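Long-range contacts in peptidase S9 prolyl oligopeptidase catalytic domain-containing protein (Pyrococcus horikoshii, PDB 4HXE), which probably cleaves peptides as a serine hydrolase of the prolyl oligopeptidase family, in the acylaminoacyl-peptidase class, and binds magnesium ions: residues Leu101-Ile106 against Thr153-Asp158; His301-Phe306 against Tyr314-Ala319; Tyr530-Lys535 against Lys562-Glu567. All coordinates share one frame; numbering follows the deposited sequence.

Contacts 1 and 2 belong to the beta-propeller of seven four-stranded blades, contact 3 to the alpha/beta-hydrolase part, which probably carries the Ser-His-Asp triad of this peptidase family. Contact 1 joins two successive blades; contact 2 is the first hairpin of the last blade, and the two centres lie about 31 Å apart. Contact 3 lies about 42 Å from contact 2 and about 52 Å from contact 1, centre to centre, on the opposite side of the chain's centre from both. No two of the three touch. The Leu101 side chain (contact 1) is about 8 Å from a bound magnesium ion, that of Trp302 (contact 2) about 12 Å from one; contact 3 is remote from the known metal sites.

Contact 1 (Leu101-Ile106 against Thr153-Asp158); sequences LEAKNI and TFWVID
Ile106 lays its CD1 methyl over one face of the Trp155 indole, 4.1 Å from the centroid of the six-membered ring and 26° off its normal, a CH-pi contact displaced toward the CZ3 side. CD1 of Ile106 is 3.7 Å from CZ3 of Trp155. Leu101 reaches the same end of the indole from an oblique direction, its CD2 methyl 3.4 Å from CZ3 of Trp155 and equally near CE3. That methyl also meets CD1 of Ile157 at 3.6 Å, so one branch of Leu101 touches residues i and i+2 of strand 151-158. Ala103 adds a looser touch, CB to Trp155 CZ3 at 4.4 Å. With CG anti to the carbonyl carbon (chi1 -69°), Trp155 carries its six-membered ring across to these methyls. Strand 97-102 is the outermost strand of one beta-propeller blade; a type II turn from Ala103 to Ile106 leads into the next, where Ile106 begins the first strand and 151-158 is the third. Leu101 thus packs across the blade boundary, Ile106 within Trp155's own blade, and no hydrogen bond joins the two segments. With an alanine at position 155, Leu101 CD2 and Ile106 CD1 would probably lose their aromatic partner, opening a gap beside Leu101. The side chains of Lys99 and Glu162, both magnesium-site residues, lie about 6 Å from those of Leu101 and Ile157 respectively.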
loop_
_atom_site.group_PDB
_atom_site.type_symbol
_atom_site.label_atom_id
_atom_site.label_comp_id
_atom_site.label_asym_id
_atom_site.label_seq_id
_atom_site.Cartn_x
_atom_site.Cartn_y
_atom_site.Cartn_z
ATOM N N LEU A 101 21.408 -5.250 -17.875
ATOM C CA LEU A 101 21.403 -3.789 -17.823
ATOM C C LEU A 101 19.996 -3.300 -17.707
ATOM O O LEU A 101 19.095 -3.710 -18.487
ATOM C CB LEU A 101 22.031 -3.160 -19.099
ATOM C CG LEU A 101 22.444 -1.706 -18.880
ATOM C CD1 LEU A 101 23.738 -1.602 -18.084
ATOM C CD2 LEU A 101 22.571 -0.932 -20.184
ATOM N N GLU A 102 19.806 -2.446 -16.721
ATOM C CA GLU A 102 18.502 -1.849 -16.480
ATOM C C GLU A 102 18.502 -0.572 -17.335
ATOM O O GLU A 102 19.204 0.369 -17.022
ATOM C CB GLU A 102 18.316 -1.605 -14.965
ATOM C CG GLU A 102 16.914 -1.830 -14.381
ATOM C CD GLU A 102 16.529 -3.296 -14.091
ATOM O OE1 GLU A 102 15.313 -3.589 -14.145
ATOM O OE2 GLU A 102 17.392 -4.153 -13.794
ATOM N N ALA A 103 17.715 -0.600 -18.431
ATOM C CA ALA A 103 17.695 0.384 -19.547
ATOM C C ALA A 103 16.403 1.215 -19.893
ATOM O O ALA A 103 15.737 0.870 -20.880
ATOM C CB ALA A 103 18.112 -0.357 -20.827
ATOM N N LYS A 104 16.070 2.291 -19.164
ATOM C CA LYS A 104 15.159 3.333 -19.728
ATOM C C LYS A 104 15.637 3.858 -21.106
ATOM O O LYS A 104 16.835 4.172 -21.325
ATOM C CB LYS A 104 14.907 4.534 -18.783
ATOM N N ASN A 105 14.702 3.895 -22.038
ATOM C CA ASN A 105 14.884 4.586 -23.318
ATOM C C ASN A 105 15.851 3.970 -24.284
ATOM O O ASN A 105 16.561 4.694 -24.992
ATOM C CB ASN A 105 15.230 6.069 -23.090
ATOM C CG ASN A 105 14.236 6.750 -22.158
ATOM O OD1 ASN A 105 13.028 6.461 -22.169
ATOM N ND2 ASN A 105 14.736 7.636 -21.349
ATOM N N ILE A 106 15.896 2.645 -24.319
ATOM C CA ILE A 106 16.704 1.927 -25.331
ATOM C C ILE A 106 15.772 1.618 -26.452
ATOM O O ILE A 106 14.688 1.194 -26.177
ATOM C CB ILE A 106 17.285 0.622 -24.771
ATOM C CG1 ILE A 106 18.289 0.964 -23.656
ATOM C CG2 ILE A 106 17.931 -0.237 -25.890
ATOM C CD1 ILE A 106 19.350 2.003 -24.056
ATOM N N THR A 153 21.653 8.255 -27.921
ATOM C CA THR A 153 22.733 7.705 -27.133
ATOM C C THR A 153 23.134 6.369 -27.687
ATOM O O THR A 153 22.297 5.589 -28.141
ATOM C CB THR A 153 22.320 7.523 -25.630
ATOM O OG1 THR A 153 21.218 6.565 -25.541
ATOM C CG2 THR A 153 21.920 8.866 -24.983
ATOM N N PHE A 154 24.429 6.093 -27.620
ATOM C CA PHE A 154 24.941 4.842 -28.114
ATOM C C PHE A 154 25.719 4.269 -26.952
ATOM O O PHE A 154 26.549 4.990 -26.334
ATOM C CB PHE A 154 25.881 5.105 -29.276
ATOM C CG PHE A 154 25.165 5.640 -30.486
ATOM C CD1 PHE A 154 24.882 7.008 -30.614
ATOM C CD2 PHE A 154 24.744 4.762 -31.505
ATOM C CE1 PHE A 154 24.222 7.489 -31.742
ATOM C CE2 PHE A 154 24.058 5.265 -32.625
ATOM C CZ PHE A 154 23.809 6.621 -32.732
ATOM N N TRP A 155 25.447 3.018 -26.654
ATOM C CA TRP A 155 26.090 2.334 -25.527
ATOM C C TRP A 155 26.646 1.072 -26.065
ATOM O O TRP A 155 25.915 0.318 -26.713
ATOM C CB TRP A 155 25.078 1.934 -24.432
ATOM C CG TRP A 155 24.445 3.052 -23.648
ATOM C CD1 TRP A 155 24.761 4.387 -23.669
ATOM C CD2 TRP A 155 23.366 2.946 -22.632
ATOM N NE1 TRP A 155 23.954 5.101 -22.802
ATOM C CE2 TRP A 155 23.106 4.314 -22.163
ATOM C CE3 TRP A 155 22.606 1.889 -22.090
ATOM C CZ2 TRP A 155 22.145 4.591 -21.185
ATOM C CZ3 TRP A 155 21.632 2.184 -21.116
ATOM C CH2 TRP A 155 21.418 3.498 -20.663
ATOM N N VAL A 156 27.910 0.794 -25.786
ATOM C CA VAL A 156 28.456 -0.578 -25.997
ATOM C C VAL A 156 28.394 -1.257 -24.659
ATOM O O VAL A 156 29.027 -0.839 -23.692
ATOM C CB VAL A 156 29.875 -0.568 -26.527
ATOM C CG1 VAL A 156 30.483 -1.948 -26.718
ATOM C CG2 VAL A 156 29.818 0.185 -27.873
ATOM N N ILE A 157 27.673 -2.359 -24.620
ATOM C CA ILE A 157 27.491 -3.071 -23.361
ATOM C C ILE A 157 28.264 -4.363 -23.405
ATOM O O ILE A 157 28.080 -5.188 -24.341
ATOM C CB ILE A 157 25.989 -3.347 -23.141
ATOM C CG1 ILE A 157 25.230 -2.003 -23.092
ATOM C CG2 ILE A 157 25.722 -4.229 -21.880
ATOM C CD1 ILE A 157 23.734 -2.216 -23.375
ATOM N N ASP A 158 29.063 -4.611 -22.377
ATOM C CA ASP A 158 29.730 -5.920 -22.280
ATOM C C ASP A 158 28.718 -6.805 -21.499
ATOM O O ASP A 158 28.456 -6.502 -20.328
ATOM C CB ASP A 158 31.023 -5.837 -21.465
ATOM C CG ASP A 158 31.478 -7.158 -21.020
ATOM O OD1 ASP A 158 31.110 -8.144 -21.694
ATOM O OD2 ASP A 158 32.267 -7.281 -20.042
#

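Contact 2 (His301-Phe306 against Tyr314-Ala319)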
loop_
_atom_site.group_PDB
_atom_site.type_symbol
_atom_site.label_atom_id
_atom_site.label_comp_id
_atom_site.label_asym_id
_atom_site.label_seq_id
_atom_site.Cartn_x
_atom_site.Cartn_y
_atom_site.Cartn_z
ATOM N N HIS A 301 0.750 -11.507 -51.190
ATOM C CA HIS A 301 1.066 -11.565 -49.760
ATOM C C HIS A 301 1.980 -10.438 -49.438
ATOM O O HIS A 301 2.451 -9.775 -50.364
ATOM C CB HIS A 301 1.757 -12.872 -49.366
ATOM C CG HIS A 301 3.090 -13.177 -50.094
ATOM N ND1 HIS A 301 3.385 -14.411 -50.579
ATOM C CD2 HIS A 301 4.230 -12.378 -50.351
ATOM C CE1 HIS A 301 4.627 -14.411 -51.139
ATOM N NE2 HIS A 301 5.145 -13.173 -51.009
ATOM N N TRP A 302 2.227 -10.244 -48.146
ATOM C CA TRP A 302 3.196 -9.275 -47.630
ATOM C C TRP A 302 4.165 -10.030 -46.783
ATOM O O TRP A 302 3.756 -10.720 -45.815
ATOM C CB TRP A 302 2.503 -8.272 -46.785
ATOM C CG TRP A 302 1.965 -7.090 -47.539
ATOM C CD1 TRP A 302 1.297 -7.111 -48.737
ATOM C CD2 TRP A 302 2.045 -5.671 -47.172
ATOM N NE1 TRP A 302 0.967 -5.847 -49.138
ATOM C CE2 TRP A 302 1.385 -4.938 -48.260
ATOM C CE3 TRP A 302 2.641 -4.955 -46.135
ATOM C CZ2 TRP A 302 1.258 -3.519 -48.262
ATOM C CZ3 TRP A 302 2.497 -3.530 -46.122
ATOM C CH2 TRP A 302 1.839 -2.833 -47.181
ATOM N N ILE A 303 5.435 -10.031 -47.205
ATOM C CA ILE A 303 6.494 -10.521 -46.345
ATOM C C ILE A 303 6.788 -9.443 -45.307
ATOM O O ILE A 303 7.454 -8.439 -45.599
ATOM C CB ILE A 303 7.794 -10.909 -47.143
ATOM C CG1 ILE A 303 7.512 -11.972 -48.236
ATOM C CG2 ILE A 303 8.884 -11.374 -46.175
ATOM C CD1 ILE A 303 6.674 -13.160 -47.760
ATOM N N MET A 304 6.336 -9.670 -44.082
ATOM C CA MET A 304 6.351 -8.669 -43.047
ATOM C C MET A 304 7.757 -8.658 -42.387
ATOM O O MET A 304 8.071 -7.773 -41.631
ATOM C CB MET A 304 5.288 -9.029 -41.956
ATOM C CG MET A 304 3.835 -8.925 -42.424
ATOM S SD MET A 304 3.512 -7.340 -43.214
ATOM C CE MET A 304 3.356 -6.205 -41.859
ATOM N N GLY A 305 8.616 -9.638 -42.617
ATOM C CA GLY A 305 9.843 -9.636 -41.832
ATOM C C GLY A 305 10.547 -10.879 -42.219
ATOM O O GLY A 305 9.919 -11.817 -42.663
ATOM N N PHE A 306 11.870 -10.891 -42.077
ATOM C CA PHE A 306 12.601 -12.071 -42.454
ATOM C C PHE A 306 13.970 -11.995 -41.753
ATOM O O PHE A 306 14.375 -10.950 -41.216
ATOM C CB PHE A 306 12.755 -12.167 -44.011
ATOM C CG PHE A 306 13.474 -10.985 -44.635
ATOM C CD1 PHE A 306 12.749 -9.861 -45.047
ATOM C CD2 PHE A 306 14.875 -10.959 -44.733
ATOM C CE1 PHE A 306 13.428 -8.773 -45.582
ATOM C CE2 PHE A 306 15.543 -9.845 -45.252
ATOM C CZ PHE A 306 14.819 -8.780 -45.699
ATOM N N TYR A 314 10.920 -16.350 -42.881
ATOM C CA TYR A 314 10.206 -15.073 -43.024
ATOM C C TYR A 314 8.751 -15.193 -42.538
ATOM O O TYR A 314 8.196 -16.311 -42.405
ATOM C CB TYR A 314 10.237 -14.582 -44.493
ATOM C CG TYR A 314 9.867 -15.642 -45.510
ATOM C CD1 TYR A 314 10.847 -16.465 -46.041
ATOM C CD2 TYR A 314 8.518 -15.836 -45.901
ATOM C CE1 TYR A 314 10.542 -17.425 -47.001
ATOM C CE2 TYR A 314 8.166 -16.765 -46.850
ATOM C CZ TYR A 314 9.209 -17.576 -47.381
ATOM O OH TYR A 314 8.966 -18.505 -48.293
ATOM N N LEU A 315 8.167 -14.035 -42.263
ATOM C CA LEU A 315 6.790 -13.914 -41.841
ATOM C C LEU A 315 5.990 -13.478 -43.084
ATOM O O LEU A 315 6.386 -12.575 -43.802
ATOM C CB LEU A 315 6.679 -12.855 -40.752
ATOM C CG LEU A 315 7.105 -13.256 -39.350
ATOM C CD1 LEU A 315 6.894 -12.036 -38.448
ATOM C CD2 LEU A 315 6.278 -14.408 -38.792
ATOM N N LYS A 316 4.913 -14.181 -43.372
ATOM C CA LYS A 316 4.159 -13.921 -44.574
ATOM C C LYS A 316 2.760 -13.739 -44.090
ATOM O O LYS A 316 2.217 -14.606 -43.378
ATOM C CB LYS A 316 4.203 -15.104 -45.563
ATOM C CG LYS A 316 3.166 -14.854 -46.668
ATOM C CD LYS A 316 3.250 -15.778 -47.841
ATOM C CE LYS A 316 3.372 -17.226 -47.474
ATOM N NZ LYS A 316 3.184 -17.965 -48.732
ATOM N N GLU A 317 2.209 -12.571 -44.420
ATOM C CA GLU A 317 0.838 -12.289 -44.147
ATOM C C GLU A 317 0.046 -12.285 -45.484
ATOM O O GLU A 317 0.620 -12.001 -46.525
ATOM C CB GLU A 317 0.814 -10.936 -43.465
ATOM C CG GLU A 317 -0.562 -10.462 -43.173
ATOM C CD GLU A 317 -0.508 -9.317 -42.174
ATOM O OE1 GLU A 317 -1.058 -8.240 -42.457
ATOM O OE2 GLU A 317 0.082 -9.527 -41.096
ATOM N N THR A 318 -1.269 -12.575 -45.466
ATOM C CA THR A 318 -2.056 -12.562 -46.701
ATOM C C THR A 318 -3.310 -11.757 -46.441
ATOM O O THR A 318 -3.492 -11.281 -45.346
ATOM C CB THR A 318 -2.432 -13.959 -47.183
ATOM O OG1 THR A 318 -3.257 -14.598 -46.207
ATOM C CG2 THR A 318 -1.139 -14.807 -47.400
ATOM N N ALA A 319 -4.149 -11.540 -47.466
ATOM C CA ALA A 319 -5.383 -10.750 -47.255
ATOM C C ALA A 319 -6.295 -11.380 -46.156
ATOM O O ALA A 319 -6.999 -10.662 -45.438
ATOM C CB ALA A 319 -6.136 -10.662 -48.548
HETATM O O HOH W 1 2.269 -16.857 -50.822
#
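Trp302 and Glu317 are tied by a reciprocal pair of backbone hydrogen bonds, Trp302 N to Glu317 O at 2.9 Å and Glu317 N to Trp302 O at 2.8 Å. Farther along, Met304 N donates to Leu315 O and Leu315 N to Gly305 O; two residues thus stand opposite Leu315, consistent with a beta bulge. Among van der Waals contacts, Ile303 CD1 reaches Tyr314 CD2 at 3.7 Å and also lies 3.5 Å above the plane of the His301 ring, offset toward its rim. Phe306 CB meets Tyr314 CB at 3.5 Å, and Met304 CG rests against Glu317 CB, 3.8 Å away. The Lys316 and His301 side chains cross at about a right angle, CD of Lys316 pressed obliquely against ND1 of His301 at 3.1 Å. Among polar contacts, a water sits 2.7 Å from ND1 of His301, at the ring edge and in its plane. His301 NE2 bonds to Ala297 O and Lys316 NZ forms a salt bridge with Glu332, so His301 and Lys316 are each held by a partner beyond the two segments. Strands 302-308 and 312-317 form an antiparallel beta hairpin, the first two strands of the last four-stranded blade of the beta-propeller.

Contact 3 (Tyr530-Lys535 against Lys562-Glu567); sequences YAKNVK and KDLGKE
Lys566, whose backbone N closes the Schellman motif (to Leu561 O) that ends helix 552-563 with Gly565 as C-prime residue, drives its amine into the carbonyls of the 530-535 loop. This helix links parallel strands 538-543 and 568-573 in a beta-alpha-beta crossover of the alpha/beta-hydrolase fold. Beside the lysine, Leu564 puts CD1 against Ala531 CB at 3.6 Å. Asp563, at the end of the same helix, salt-bridges to Lys509 of a third subunit. From CB, which points toward the loop, the Lys566 chain kinks at chi2 (-52°) and then runs extended. Its CD comes to 3.5 Å from Val534 O; its CE stands 3.4 Å from Lys532 O and equally near Val534 O. The tip donates to both carbonyls, NZ of Lys566 lying 2.8 Å from Lys532 O and also 2.8 Å from Val534 O. The positive charge is thus held at the C-terminal end of the 3-10 segment 531-533, where the backbone carbonyls would probably stabilise it. The amine stands well above the carbonyl plane of Lys532 O, yet NZ of Lys566 approaches Val534 O in the carbonyl plane.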
loop_
_atom_site.group_PDB
_atom_site.type_symbol
_atom_site.label_atom_id
_atom_site.label_comp_id
_atom_site.label_asym_id
_atom_site.label_seq_id
_atom_site.Cartn_x
_atom_site.Cartn_y
_atom_site.Cartn_z
ATOM N N TYR A 530 -13.792 23.761 -47.875
ATOM C CA TYR A 530 -14.961 23.403 -48.689
ATOM C C TYR A 530 -16.018 22.746 -47.809
ATOM O O TYR A 530 -16.927 22.051 -48.326
ATOM C CB TYR A 530 -14.531 22.389 -49.757
ATOM C CG TYR A 530 -13.471 22.879 -50.688
ATOM C CD1 TYR A 530 -12.104 22.734 -50.366
ATOM C CD2 TYR A 530 -13.812 23.415 -51.935
ATOM C CE1 TYR A 530 -11.094 23.173 -51.235
ATOM C CE2 TYR A 530 -12.814 23.831 -52.824
ATOM C CZ TYR A 530 -11.462 23.700 -52.442
ATOM O OH TYR A 530 -10.489 24.150 -53.292
ATOM N N ALA A 531 -15.843 22.880 -46.493
ATOM C CA ALA A 531 -16.760 22.302 -45.512
ATOM C C ALA A 531 -18.218 22.570 -45.848
ATOM O O ALA A 531 -19.022 21.689 -45.604
ATOM C CB ALA A 531 -16.426 22.786 -44.097
ATOM N N LYS A 532 -18.573 23.773 -46.369
ATOM C CA LYS A 532 -19.963 24.059 -46.755
ATOM C C LYS A 532 -20.579 22.987 -47.687
ATOM O O LYS A 532 -21.760 22.789 -47.705
ATOM C CB LYS A 532 -20.048 25.416 -47.451
ATOM C CG LYS A 532 -19.855 26.611 -46.525
ATOM C CD LYS A 532 -19.974 27.916 -47.300
ATOM C CE LYS A 532 -20.230 29.060 -46.341
ATOM N NZ LYS A 532 -19.903 30.336 -47.023
ATOM N N ASN A 533 -19.753 22.306 -48.459
ATOM C CA ASN A 533 -20.232 21.354 -49.486
ATOM C C ASN A 533 -20.710 20.072 -48.899
ATOM O O ASN A 533 -21.430 19.295 -49.553
ATOM C CB ASN A 533 -19.092 20.997 -50.439
ATOM C CG ASN A 533 -18.634 22.179 -51.279
ATOM O OD1 ASN A 533 -19.288 23.227 -51.317
ATOM N ND2 ASN A 533 -17.525 22.008 -51.969
ATOM N N VAL A 534 -20.297 19.823 -47.667
ATOM C CA VAL A 534 -20.565 18.506 -47.074
ATOM C C VAL A 534 -22.074 18.224 -46.900
ATOM O O VAL A 534 -22.850 19.097 -46.400
ATOM C CB VAL A 534 -19.770 18.312 -45.751
ATOM C CG1 VAL A 534 -20.237 17.023 -45.024
ATOM C CG2 VAL A 534 -18.268 18.301 -46.044
ATOM N N LYS A 535 -22.506 17.038 -47.321
ATOM C CA LYS A 535 -23.902 16.696 -47.141
ATOM C C LYS A 535 -24.070 15.362 -46.426
ATOM O O LYS A 535 -25.171 15.069 -46.084
ATOM C CB LYS A 535 -24.665 16.612 -48.472
ATOM C CG LYS A 535 -24.757 17.906 -49.266
ATOM C CD LYS A 535 -25.406 17.697 -50.674
ATOM N N LYS A 562 -19.710 21.796 -37.664
ATOM C CA LYS A 562 -20.870 22.129 -36.750
ATOM C C LYS A 562 -21.320 23.568 -36.965
ATOM O O LYS A 562 -22.509 23.885 -36.944
ATOM C CB LYS A 562 -20.564 21.932 -35.253
ATOM C CG LYS A 562 -20.285 20.479 -34.869
ATOM C CD LYS A 562 -21.536 19.591 -34.968
ATOM C CE LYS A 562 -22.647 20.087 -34.088
ATOM N NZ LYS A 562 -23.774 19.080 -34.087
ATOM N N ASP A 563 -20.353 24.450 -37.210
ATOM C CA ASP A 563 -20.676 25.867 -37.359
ATOM C C ASP A 563 -21.541 26.031 -38.631
ATOM O O ASP A 563 -22.193 27.043 -38.778
ATOM C CB ASP A 563 -19.377 26.704 -37.461
ATOM C CG ASP A 563 -19.565 28.185 -37.070
ATOM O OD1 ASP A 563 -20.435 28.563 -36.269
ATOM O OD2 ASP A 563 -18.762 29.024 -37.537
ATOM N N LEU A 564 -21.465 25.066 -39.565
ATOM C CA LEU A 564 -22.197 25.149 -40.820
ATOM C C LEU A 564 -23.448 24.275 -40.725
ATOM O O LEU A 564 -24.089 24.067 -41.716
ATOM C CB LEU A 564 -21.302 24.769 -42.016
ATOM C CG LEU A 564 -20.105 25.724 -42.249
ATOM C CD1 LEU A 564 -19.005 25.182 -43.190
ATOM C CD2 LEU A 564 -20.625 27.109 -42.712
ATOM N N GLY A 565 -23.803 23.741 -39.544
ATOM C CA GLY A 565 -25.081 23.001 -39.453
ATOM C C GLY A 565 -24.997 21.578 -39.936
ATOM O O GLY A 565 -26.031 20.922 -40.108
ATOM N N LYS A 566 -23.796 21.059 -40.144
ATOM C CA LYS A 566 -23.647 19.715 -40.679
ATOM C C LYS A 566 -23.776 18.638 -39.586
ATOM O O LYS A 566 -23.495 18.912 -38.399
ATOM C CB LYS A 566 -22.265 19.537 -41.391
ATOM C CG LYS A 566 -21.875 20.636 -42.355
ATOM C CD LYS A 566 -22.956 20.936 -43.395
ATOM C CE LYS A 566 -22.405 21.864 -44.467
ATOM N NZ LYS A 566 -23.300 21.714 -45.646
ATOM N N GLU A 567 -24.231 17.441 -39.989
ATOM C CA GLU A 567 -24.292 16.300 -39.071
ATOM C C GLU A 567 -22.891 15.663 -38.993
ATOM O O GLU A 567 -22.404 15.060 -39.977
ATOM C CB GLU A 567 -25.314 15.251 -39.536
ATOM C CG GLU A 567 -25.308 14.072 -38.579
ATOM C CD GLU A 567 -26.303 12.989 -38.907
ATOM O OE1 GLU A 567 -26.270 12.010 -38.159
ATOM O OE2 GLU A 567 -27.109 13.090 -39.860
#